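Long-range contacts in uncharacterized protein DUF1344 (Bacteroides vulgatus ATCC 8482, PDB 3K6O), which is of unknown function but belongs to the NigD-like family, joining an N-terminal OB domain to a C-terminal beta sandwich, and is probably exported as a lipoprotein: residues 85-90 with 169-174; 20-24 with 53-57; 120-126 with 164-170; 109-113 with 211-215. One frame throughout, in Å; residues are numbered along the deposited sequence.

Interaction 1. Residues 85-90 with 169-174; sequences VPVQKI and MVSFKL
Q88 and F172 are neighbours in a parallel pair of strands, and their side chains lie alongside each other, pointing the same way. Q88 CB rests 3.7 Å from F172 CD1, meeting the ring obliquely. V170 CG2 sits toward the rim of one face of that ring, and the Q88 chain, extended beyond CG, crosses V170 at about a right angle. Trimming Q88 to an alanine would keep CB beside the ring but would probably leave V170 CG2 without the chain that crosses it. On the face with V87 and S171, V87 CG1 reaches to K173 CG at 3.8 Å. V85, with CG1 anti to its own N (chi1 173°), crosses M169 obliquely, CG1 to CG 3.7 Å. Three backbone bonds set the register: S171 N to P86 O (3.1 Å), Q88 N to S171 O (2.9 Å) and K173 N to Q88 O (3.0 Å). A water spans I90 N and K173 O, while I90 CD1 lies 3.5 Å from K173 O. S171 OG is taken up by N119 and R58. Such staggered bonding is the signature of parallel beta pairing, here between 165-173 of the sandwich and the strand 75-93 that leads in from the OB domain.

Interaction 2. Residues 20-24 with 53-57; sequences ATVEK and LKAGE
E23 brings one of the two flat carboxylates of this ring-free contact against A55 and G56: OE1 is 3.8 Å from A55 CB, and G56 N lies over one face of the carboxylate, on the same side as A55 CB but too distant to bond. The other carboxylate, that of E57, folds back within its own turn, where OE2 accepts K54 N through its anti lone pair at 2.9 Å. The turn, a type II beta turn from K54 to E57, is closed by E57 N to K54 O, 3.1 Å. G56 holds the third position with a positive phi of 92°, at which a CB would press on the carbonyl oxygen of A55.

V22 is the residue round which this turn is wrapped. Its N donates to E57 O (2.9 Å), and its O receives G56 N (2.9 Å) from a donor tilted 31° out of the carbonyl plane. Between these bonds the side chain points into the turn. With CG1 anti to the backbone N (chi1 178°), V22 CG1 comes 3.4 Å from K54 O, and both methyls straddle L53 CB, the two side chains crossing nearly at right angles. P31 and L33 also touch V22, and Y82 touches L53.

At the exposed end the ammonium groups K24 NZ and K54 NZ stand 4.3 Å apart, both donating to one water. The chemistry implies a contact secured by main-chain bonds about a buried valine, with a lysine pair at its rim whose mutual repulsion is probably eased by solvent.

Interaction 3. Residues 120-126 with 164-170; sequences VRFMLNF and RLVPGMV
V120 to F126 runs antiparallel to R164 to V170, the strand directions 139° apart, with seven backbone bonds of which one, G168 N to F122 O, is weak. Side chains alternate between the faces. On the face of F122, L124, V166 and V170, the absence of a side chain at G168 matters: a CB there would collide with L124 CD2, which instead lies 3.8 Å from G168 CA. F122 takes chi1 71°, placing CG between its N and carbonyl carbon, and this turns the ring across the glycine: CD1 is 3.5 Å from G168 O, and CE1 is 3.9 Å from V170 CG1. Cutting F122 back to an alanine is likely to open a gap over G168 and leave G168 O and V170 CG1 without this ring, though F172 would still lie beside V170.

On the face of R121 and M123, the selenomethionine M123 bends back over its partner strand, with SE 4.2 Å from P167 CB and CE 4.0 Å from L165 CB. M169 SE meets R121 CB at 3.8 Å, while the R121 guanidinium leaves to form salt bridges with D110 and D219. N125 lies beside L165, its OD1 bonded to Y156. At the exposed end, the R164 guanidinium lies flat on F126, planes 29° apart, in a cation-pi stack with NH1 3.6 Å above the ring plane and over its centre.

F122 and V170 also pack on L134 of strand 133-139. Within its sheet, strand 117-125 is flanked by 165-173 and by 107-113, and 165-173 continues the sheet to 75-93.

Interaction 4. Residues 109-113 with 211-215; sequences KDMWP and DVPGF
W112 carries this contact through CH-pi interactions, its indole receiving two neighbouring residues on the same face. P213 CD stands 3.7 Å from the centroid of the W112 six-membered ring, and V212 CA is 4.3 Å from the centroid of the five-membered ring, so the Val-Pro segment lies lengthwise over the indole. A chi1 of 78° sets W112 CG between its own N and carbonyl carbon, bringing the ring beneath the loop. V212 CG2 adds a contact to W112 CD1 at 3.9 Å.

The aromatic pairing is less regular. W112 CH2 meets F215 CZ at 3.6 Å, the two side chains coming from opposite directions. Their planes are 48° apart, and the pair is neither stacked nor T-shaped; the indole atoms lie at the edge of the F215 ring.

Polar groups contribute without any direct hydrogen bond between the segments. D110 OD1 touches P213 CB at 3.5 Å, and D110 OD2 comes to the edge of the F215 ring, 3.7 Å from CE1, the carboxylate turned 76° against the ring. The charge of D110 is matched elsewhere, in a salt bridge from OD2 to R121. A classic beta bulge sets K109 and D110 together opposite R121, and the chain turns a corner at K109.

In sequence the loop follows strand 199-204 and precedes helix 217-221. M111, pointing away from it, packs on strands 186-191 and 199-204. W112 touches M19 and F215 touches I17, both of strand 16-23, while F60 of strand 58-66 meets F215 edge-to-face, so the loop lies at the junction with the OB domain.

Taken together, the four contacts illustrate how chemistry follows place in the fold. Interactions 1 and 3 use the two edges of strand 165-173, one parallel and the other antiparallel, and share M169 and V170. The centre of interaction 1 is only about 5 Å from the centre of the chain, whereas interaction 3 runs outward to a solvent-facing cation-pi pair. Interaction 4 has no direct hydrogen bond and relies on aromatic and CH-pi contact, yet it joins interaction 3 through the R121-D110 salt bridge. Interaction 2 belongs to the OB domain, its centre 23 Å from that of interaction 3, and depends on a turn bonded to a strand, yet it touches interaction 1 where V87 packs on G56.

Interaction 1. Residues 85-90 with 169-174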
# COMPACT_ATOMS: atom_id res chain seq x y z
N VAL A 85 0.30 -5.41 6.60
CA VAL A 85 0.20 -5.20 5.15
C VAL A 85 1.54 -5.54 4.52
O VAL A 85 2.54 -4.94 4.85
CB VAL A 85 -0.24 -3.78 4.85
CG1 VAL A 85 -0.17 -3.51 3.33
CG2 VAL A 85 -1.67 -3.53 5.44
N PRO A 86 1.57 -6.51 3.60
CA PRO A 86 2.85 -6.80 2.96
C PRO A 86 3.38 -5.63 2.14
O PRO A 86 2.60 -4.92 1.51
CB PRO A 86 2.55 -8.01 2.04
CG PRO A 86 1.08 -8.25 2.09
CD PRO A 86 0.50 -7.45 3.23
N VAL A 87 4.69 -5.43 2.17
CA VAL A 87 5.35 -4.38 1.44
C VAL A 87 6.13 -5.05 0.35
O VAL A 87 6.93 -5.93 0.66
CB VAL A 87 6.30 -3.56 2.34
CG1 VAL A 87 7.09 -2.58 1.46
CG2 VAL A 87 5.50 -2.77 3.39
N GLN A 88 5.88 -4.67 -0.91
CA GLN A 88 6.57 -5.25 -2.08
C GLN A 88 7.40 -4.21 -2.81
O GLN A 88 7.08 -3.01 -2.83
CB GLN A 88 5.59 -5.91 -3.08
CG GLN A 88 5.09 -7.24 -2.64
CD GLN A 88 4.22 -7.96 -3.65
OE1 GLN A 88 4.53 -8.06 -4.88
NE2 GLN A 88 3.13 -8.50 -3.15
N LYS A 89 8.50 -4.68 -3.39
CA LYS A 89 9.33 -3.83 -4.22
C LYS A 89 8.74 -3.77 -5.62
O LYS A 89 8.16 -4.74 -6.08
CB LYS A 89 10.72 -4.43 -4.36
CG LYS A 89 11.55 -4.41 -3.08
CD LYS A 89 12.61 -5.55 -3.17
CE LYS A 89 13.46 -5.66 -1.91
NZ LYS A 89 12.67 -6.22 -0.73
N ILE A 90 8.97 -2.66 -6.30
CA ILE A 90 8.83 -2.61 -7.76
C ILE A 90 9.83 -3.58 -8.42
O ILE A 90 10.95 -3.79 -7.94
CB ILE A 90 9.00 -1.17 -8.26
CG1 ILE A 90 7.79 -0.35 -7.77
CG2 ILE A 90 9.18 -1.11 -9.83
CD1 ILE A 90 7.84 1.17 -8.07
N MSE A 169 -4.57 -6.49 0.80
CA MSE A 169 -3.96 -5.19 0.75
C MSE A 169 -2.48 -5.39 0.57
O MSE A 169 -1.91 -6.33 1.12
CB MSE A 169 -4.17 -4.45 2.06
CG MSE A 169 -3.62 -3.06 2.02
SE MSE A 169 -4.95 -1.76 1.46
CE MSE A 169 -5.90 -2.03 3.16
N VAL A 170 -1.86 -4.50 -0.22
CA VAL A 170 -0.43 -4.49 -0.41
C VAL A 170 0.02 -3.04 -0.62
O VAL A 170 -0.74 -2.18 -1.14
CB VAL A 170 -0.04 -5.35 -1.64
CG1 VAL A 170 -0.72 -4.79 -2.85
CG2 VAL A 170 1.46 -5.34 -1.88
N SER A 171 1.26 -2.77 -0.19
CA SER A 171 1.90 -1.48 -0.38
C SER A 171 3.17 -1.71 -1.17
O SER A 171 3.99 -2.51 -0.74
CB SER A 171 2.25 -0.82 0.94
OG SER A 171 1.09 -0.32 1.57
N PHE A 172 3.30 -1.05 -2.33
CA PHE A 172 4.49 -1.10 -3.15
C PHE A 172 5.34 0.09 -2.86
O PHE A 172 4.87 1.18 -2.97
CB PHE A 172 4.08 -1.08 -4.61
CG PHE A 172 3.22 -2.26 -5.01
CD1 PHE A 172 3.81 -3.47 -5.30
CD2 PHE A 172 1.84 -2.15 -5.08
CE1 PHE A 172 3.06 -4.56 -5.66
CE2 PHE A 172 1.05 -3.24 -5.46
CZ PHE A 172 1.67 -4.45 -5.73
N LYS A 173 6.60 -0.11 -2.51
CA LYS A 173 7.51 1.00 -2.35
C LYS A 173 7.77 1.69 -3.68
O LYS A 173 8.24 1.05 -4.63
CB LYS A 173 8.84 0.56 -1.73
CG LYS A 173 8.76 0.36 -0.23
CD LYS A 173 10.15 0.17 0.42
CE LYS A 173 10.91 1.53 0.55
NZ LYS A 173 10.05 2.57 1.21
N LEU A 174 7.52 2.99 -3.73
CA LEU A 174 7.64 3.75 -4.99
C LEU A 174 9.08 4.12 -5.37
O LEU A 174 9.44 4.16 -6.56
CB LEU A 174 6.75 4.98 -4.94
CG LEU A 174 5.25 4.68 -5.18
CD1 LEU A 174 4.36 5.92 -4.90
CD2 LEU A 174 4.97 4.16 -6.61
O HOH W 1 10.45 -0.64 -5.10

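Interaction 2. Residues 20-24 with 53-57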
# COMPACT_ATOMS: atom_id res chain seq x y z
N ALA A 20 -0.32 2.86 8.39
CA ALA A 20 0.81 3.42 9.07
C ALA A 20 2.04 2.57 8.85
O ALA A 20 1.96 1.41 8.47
CB ALA A 20 0.50 3.56 10.59
N THR A 21 3.19 3.15 9.08
CA THR A 21 4.44 2.43 9.00
C THR A 21 5.07 2.50 10.36
O THR A 21 5.13 3.54 10.97
CB THR A 21 5.39 3.03 7.94
OG1 THR A 21 4.70 3.20 6.69
CG2 THR A 21 6.61 2.10 7.70
N VAL A 22 5.51 1.35 10.84
CA VAL A 22 6.22 1.25 12.09
C VAL A 22 7.61 1.85 11.92
O VAL A 22 8.28 1.62 10.92
CB VAL A 22 6.33 -0.24 12.52
CG1 VAL A 22 7.13 -0.38 13.83
CG2 VAL A 22 4.95 -0.88 12.64
N GLU A 23 8.06 2.61 12.90
CA GLU A 23 9.43 3.05 12.92
C GLU A 23 9.96 2.94 14.32
O GLU A 23 9.21 2.75 15.26
CB GLU A 23 9.54 4.46 12.35
CG GLU A 23 9.06 4.59 10.90
CD GLU A 23 9.94 3.83 9.87
OE1 GLU A 23 11.01 3.28 10.20
OE2 GLU A 23 9.52 3.78 8.70
N LYS A 24 11.29 2.98 14.44
CA LYS A 24 12.00 2.91 15.70
C LYS A 24 13.21 3.82 15.67
O LYS A 24 13.82 4.01 14.64
CB LYS A 24 12.47 1.48 16.00
CG LYS A 24 11.37 0.49 16.11
CD LYS A 24 11.86 -0.90 16.50
CE LYS A 24 12.00 -1.07 17.95
NZ LYS A 24 12.37 -2.48 18.27
N LEU A 53 6.78 -5.11 16.83
CA LEU A 53 6.76 -4.61 15.48
C LEU A 53 8.12 -4.03 15.17
O LEU A 53 8.79 -3.47 16.03
CB LEU A 53 5.64 -3.58 15.29
CG LEU A 53 4.24 -4.19 15.37
CD1 LEU A 53 3.17 -3.13 15.48
CD2 LEU A 53 3.99 -5.09 14.17
N LYS A 54 8.55 -4.20 13.92
CA LYS A 54 9.86 -3.77 13.48
C LYS A 54 9.72 -2.61 12.52
O LYS A 54 8.74 -2.51 11.79
CB LYS A 54 10.60 -4.92 12.77
CG LYS A 54 10.78 -6.22 13.57
CD LYS A 54 11.70 -5.98 14.80
CE LYS A 54 11.65 -7.11 15.84
NZ LYS A 54 11.65 -6.54 17.24
N ALA A 55 10.76 -1.79 12.48
CA ALA A 55 10.82 -0.64 11.60
C ALA A 55 10.59 -1.07 10.17
O ALA A 55 11.11 -2.08 9.75
CB ALA A 55 12.16 0.03 11.75
N GLY A 56 9.77 -0.32 9.44
CA GLY A 56 9.48 -0.61 8.06
C GLY A 56 8.27 -1.49 7.86
O GLY A 56 7.75 -1.55 6.77
N GLU A 57 7.81 -2.19 8.88
CA GLU A 57 6.60 -2.95 8.72
C GLU A 57 5.44 -1.98 8.50
O GLU A 57 5.38 -0.89 9.08
CB GLU A 57 6.32 -3.88 9.92
CG GLU A 57 7.16 -5.18 9.98
CD GLU A 57 6.68 -6.14 11.06
OE1 GLU A 57 5.78 -6.97 10.81
OE2 GLU A 57 7.18 -6.04 12.19
O HOH W 2 10.02 -3.98 18.12

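Interaction 3. Residues 120-126 with 164-170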
# COMPACT_ATOMS: atom_id res chain seq x y z
N VAL A 120 -2.75 -0.59 -2.56
CA VAL A 120 -3.79 -1.27 -3.31
C VAL A 120 -4.60 -2.22 -2.40
O VAL A 120 -4.05 -3.04 -1.70
CB VAL A 120 -3.17 -2.05 -4.46
CG1 VAL A 120 -4.31 -2.58 -5.43
CG2 VAL A 120 -2.17 -1.18 -5.22
N ARG A 121 -5.92 -2.07 -2.42
CA ARG A 121 -6.79 -3.04 -1.83
C ARG A 121 -7.45 -3.73 -3.00
O ARG A 121 -7.94 -3.05 -3.90
CB ARG A 121 -7.85 -2.38 -0.94
CG ARG A 121 -8.71 -3.43 -0.19
CD ARG A 121 -9.49 -2.81 0.95
NE ARG A 121 -10.56 -2.02 0.37
CZ ARG A 121 -11.79 -1.95 0.83
NH1 ARG A 121 -12.17 -2.59 1.93
NH2 ARG A 121 -12.66 -1.21 0.17
N PHE A 122 -7.44 -5.05 -2.99
CA PHE A 122 -7.89 -5.82 -4.15
C PHE A 122 -8.37 -7.20 -3.78
O PHE A 122 -8.21 -7.64 -2.63
CB PHE A 122 -6.78 -5.93 -5.19
CG PHE A 122 -5.62 -6.83 -4.79
CD1 PHE A 122 -4.71 -6.45 -3.81
CD2 PHE A 122 -5.41 -8.05 -5.44
CE1 PHE A 122 -3.65 -7.27 -3.46
CE2 PHE A 122 -4.33 -8.87 -5.09
CZ PHE A 122 -3.45 -8.47 -4.10
N MSE A 123 -8.99 -7.87 -4.74
CA MSE A 123 -9.48 -9.23 -4.54
C MSE A 123 -8.50 -10.18 -5.19
O MSE A 123 -8.03 -9.94 -6.30
CB MSE A 123 -10.87 -9.40 -5.16
CG MSE A 123 -11.96 -8.44 -4.67
SE MSE A 123 -12.24 -8.45 -2.73
CE MSE A 123 -13.20 -10.07 -2.54
N LEU A 124 -8.17 -11.25 -4.49
CA LEU A 124 -7.32 -12.31 -5.03
C LEU A 124 -7.94 -13.67 -4.78
O LEU A 124 -8.66 -13.89 -3.81
CB LEU A 124 -5.91 -12.26 -4.42
CG LEU A 124 -5.75 -12.53 -2.92
CD1 LEU A 124 -4.27 -12.74 -2.59
CD2 LEU A 124 -6.27 -11.37 -2.13
N ASN A 125 -7.64 -14.60 -5.68
CA ASN A 125 -8.18 -15.94 -5.57
C ASN A 125 -7.57 -16.62 -4.35
O ASN A 125 -6.36 -16.54 -4.13
CB ASN A 125 -7.91 -16.71 -6.85
CG ASN A 125 -8.59 -16.08 -8.05
OD1 ASN A 125 -8.02 -15.17 -8.70
ND2 ASN A 125 -9.81 -16.56 -8.38
N PHE A 126 -8.40 -17.26 -3.53
CA PHE A 126 -7.91 -18.07 -2.42
C PHE A 126 -6.89 -19.10 -2.94
O PHE A 126 -7.11 -19.73 -3.98
CB PHE A 126 -9.07 -18.81 -1.72
CG PHE A 126 -8.67 -19.45 -0.42
CD1 PHE A 126 -8.46 -18.67 0.71
CD2 PHE A 126 -8.50 -20.82 -0.33
CE1 PHE A 126 -8.09 -19.24 1.93
CE2 PHE A 126 -8.13 -21.41 0.90
CZ PHE A 126 -7.91 -20.60 2.03
N ARG A 164 -12.28 -19.07 -4.74
CA ARG A 164 -13.10 -17.94 -4.28
C ARG A 164 -12.26 -16.70 -4.00
O ARG A 164 -11.16 -16.80 -3.45
CB ARG A 164 -13.87 -18.34 -3.02
CG ARG A 164 -13.00 -18.56 -1.76
CD ARG A 164 -13.79 -19.13 -0.56
NE ARG A 164 -13.37 -18.47 0.69
CZ ARG A 164 -12.47 -18.92 1.57
NH1 ARG A 164 -11.85 -20.10 1.39
NH2 ARG A 164 -12.18 -18.19 2.65
N LEU A 165 -12.79 -15.53 -4.36
CA LEU A 165 -12.09 -14.27 -4.13
C LEU A 165 -12.11 -13.81 -2.65
O LEU A 165 -13.13 -13.88 -1.97
CB LEU A 165 -12.70 -13.17 -5.02
CG LEU A 165 -12.54 -13.36 -6.52
CD1 LEU A 165 -13.39 -12.34 -7.28
CD2 LEU A 165 -11.05 -13.28 -6.94
N VAL A 166 -10.96 -13.31 -2.19
CA VAL A 166 -10.81 -12.77 -0.83
C VAL A 166 -10.06 -11.43 -0.87
O VAL A 166 -9.31 -11.18 -1.81
CB VAL A 166 -10.06 -13.74 0.09
CG1 VAL A 166 -10.89 -15.01 0.28
CG2 VAL A 166 -8.68 -14.07 -0.48
N PRO A 167 -10.28 -10.55 0.13
CA PRO A 167 -9.69 -9.21 0.06
C PRO A 167 -8.24 -9.24 0.43
O PRO A 167 -7.82 -10.15 1.16
CB PRO A 167 -10.49 -8.39 1.09
CG PRO A 167 -11.69 -9.25 1.41
CD PRO A 167 -11.24 -10.66 1.24
N GLY A 168 -7.46 -8.30 -0.10
CA GLY A 168 -6.02 -8.27 0.12
C GLY A 168 -5.59 -6.84 0.02
O GLY A 168 -6.22 -6.07 -0.69
N MSE A 169 -4.57 -6.49 0.80
CA MSE A 169 -3.96 -5.19 0.75
C MSE A 169 -2.48 -5.39 0.57
O MSE A 169 -1.91 -6.33 1.12
CB MSE A 169 -4.17 -4.45 2.06
CG MSE A 169 -3.62 -3.06 2.02
SE MSE A 169 -4.95 -1.76 1.46
CE MSE A 169 -5.90 -2.03 3.16
N VAL A 170 -1.86 -4.50 -0.22
CA VAL A 170 -0.43 -4.49 -0.41
C VAL A 170 0.02 -3.04 -0.62
O VAL A 170 -0.74 -2.18 -1.14
CB VAL A 170 -0.04 -5.35 -1.64
CG1 VAL A 170 -0.72 -4.79 -2.85
CG2 VAL A 170 1.46 -5.34 -1.88

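Interaction 4. Residues 109-113 with 211-215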
# COMPACT_ATOMS: atom_id res chain seq x y z
N LYS A 109 -10.32 -2.79 -5.59
CA LYS A 109 -11.28 -2.09 -4.74
C LYS A 109 -10.79 -0.68 -4.36
O LYS A 109 -11.58 0.24 -4.29
CB LYS A 109 -11.61 -2.92 -3.49
CG LYS A 109 -12.46 -4.14 -3.76
CD LYS A 109 -13.30 -4.55 -2.55
CE LYS A 109 -14.46 -5.43 -2.96
NZ LYS A 109 -15.19 -6.03 -1.79
N ASP A 110 -9.50 -0.52 -4.07
CA ASP A 110 -8.93 0.82 -3.84
C ASP A 110 -7.51 0.89 -4.38
O ASP A 110 -6.79 -0.09 -4.32
CB ASP A 110 -8.88 1.16 -2.35
CG ASP A 110 -10.24 1.34 -1.76
OD1 ASP A 110 -10.81 2.42 -1.94
OD2 ASP A 110 -10.74 0.39 -1.12
N MSE A 111 -7.13 2.03 -4.93
CA MSE A 111 -5.74 2.29 -5.21
C MSE A 111 -5.41 3.75 -5.03
O MSE A 111 -6.09 4.60 -5.57
CB MSE A 111 -5.35 1.86 -6.63
CG MSE A 111 -3.83 2.18 -6.96
SE MSE A 111 -3.57 1.99 -8.91
CE MSE A 111 -3.95 0.15 -8.92
N TRP A 112 -4.34 4.03 -4.29
CA TRP A 112 -3.89 5.40 -4.12
C TRP A 112 -2.42 5.43 -3.75
O TRP A 112 -1.93 4.55 -3.05
CB TRP A 112 -4.73 6.13 -3.06
CG TRP A 112 -4.38 5.80 -1.64
CD1 TRP A 112 -3.67 6.56 -0.79
CD2 TRP A 112 -4.75 4.62 -0.91
NE1 TRP A 112 -3.60 5.96 0.44
CE2 TRP A 112 -4.23 4.75 0.39
CE3 TRP A 112 -5.48 3.47 -1.22
CZ2 TRP A 112 -4.39 3.77 1.37
CZ3 TRP A 112 -5.66 2.49 -0.23
CH2 TRP A 112 -5.12 2.65 1.05
N PRO A 113 -1.70 6.46 -4.22
CA PRO A 113 -0.34 6.67 -3.77
C PRO A 113 -0.30 7.49 -2.50
O PRO A 113 -1.17 8.33 -2.28
CB PRO A 113 0.29 7.47 -4.92
CG PRO A 113 -0.84 8.29 -5.46
CD PRO A 113 -2.11 7.44 -5.24
N ASP A 211 -6.61 12.00 -2.54
CA ASP A 211 -6.63 10.69 -3.14
C ASP A 211 -6.91 9.57 -2.11
O ASP A 211 -7.21 8.44 -2.52
CB ASP A 211 -5.27 10.37 -3.78
CG ASP A 211 -4.94 11.25 -4.98
OD1 ASP A 211 -5.82 11.92 -5.55
OD2 ASP A 211 -3.75 11.23 -5.35
N VAL A 212 -6.79 9.85 -0.81
CA VAL A 212 -6.82 8.79 0.21
C VAL A 212 -8.28 8.39 0.47
O VAL A 212 -9.09 9.23 0.81
CB VAL A 212 -6.13 9.25 1.55
CG1 VAL A 212 -6.19 8.15 2.60
CG2 VAL A 212 -4.66 9.70 1.27
N PRO A 213 -8.62 7.09 0.28
CA PRO A 213 -10.00 6.68 0.57
C PRO A 213 -10.29 6.68 2.06
O PRO A 213 -9.39 6.50 2.85
CB PRO A 213 -10.09 5.25 -0.00
CG PRO A 213 -8.77 4.92 -0.52
CD PRO A 213 -7.78 5.95 -0.11
N GLY A 214 -11.54 6.91 2.44
CA GLY A 214 -11.99 6.68 3.83
C GLY A 214 -12.26 5.20 4.07
O GLY A 214 -12.76 4.50 3.19
N PHE A 215 -11.89 4.69 5.24
CA PHE A 215 -12.14 3.27 5.57
C PHE A 215 -12.91 3.16 6.86
O PHE A 215 -12.95 4.10 7.64
CB PHE A 215 -10.82 2.50 5.71
CG PHE A 215 -10.01 2.45 4.45
CD1 PHE A 215 -10.42 1.66 3.38
CD2 PHE A 215 -8.82 3.16 4.35
CE1 PHE A 215 -9.67 1.61 2.22
CE2 PHE A 215 -8.08 3.12 3.19
CZ PHE A 215 -8.50 2.34 2.13
O HOH W 3 -7.68 7.27 -4.60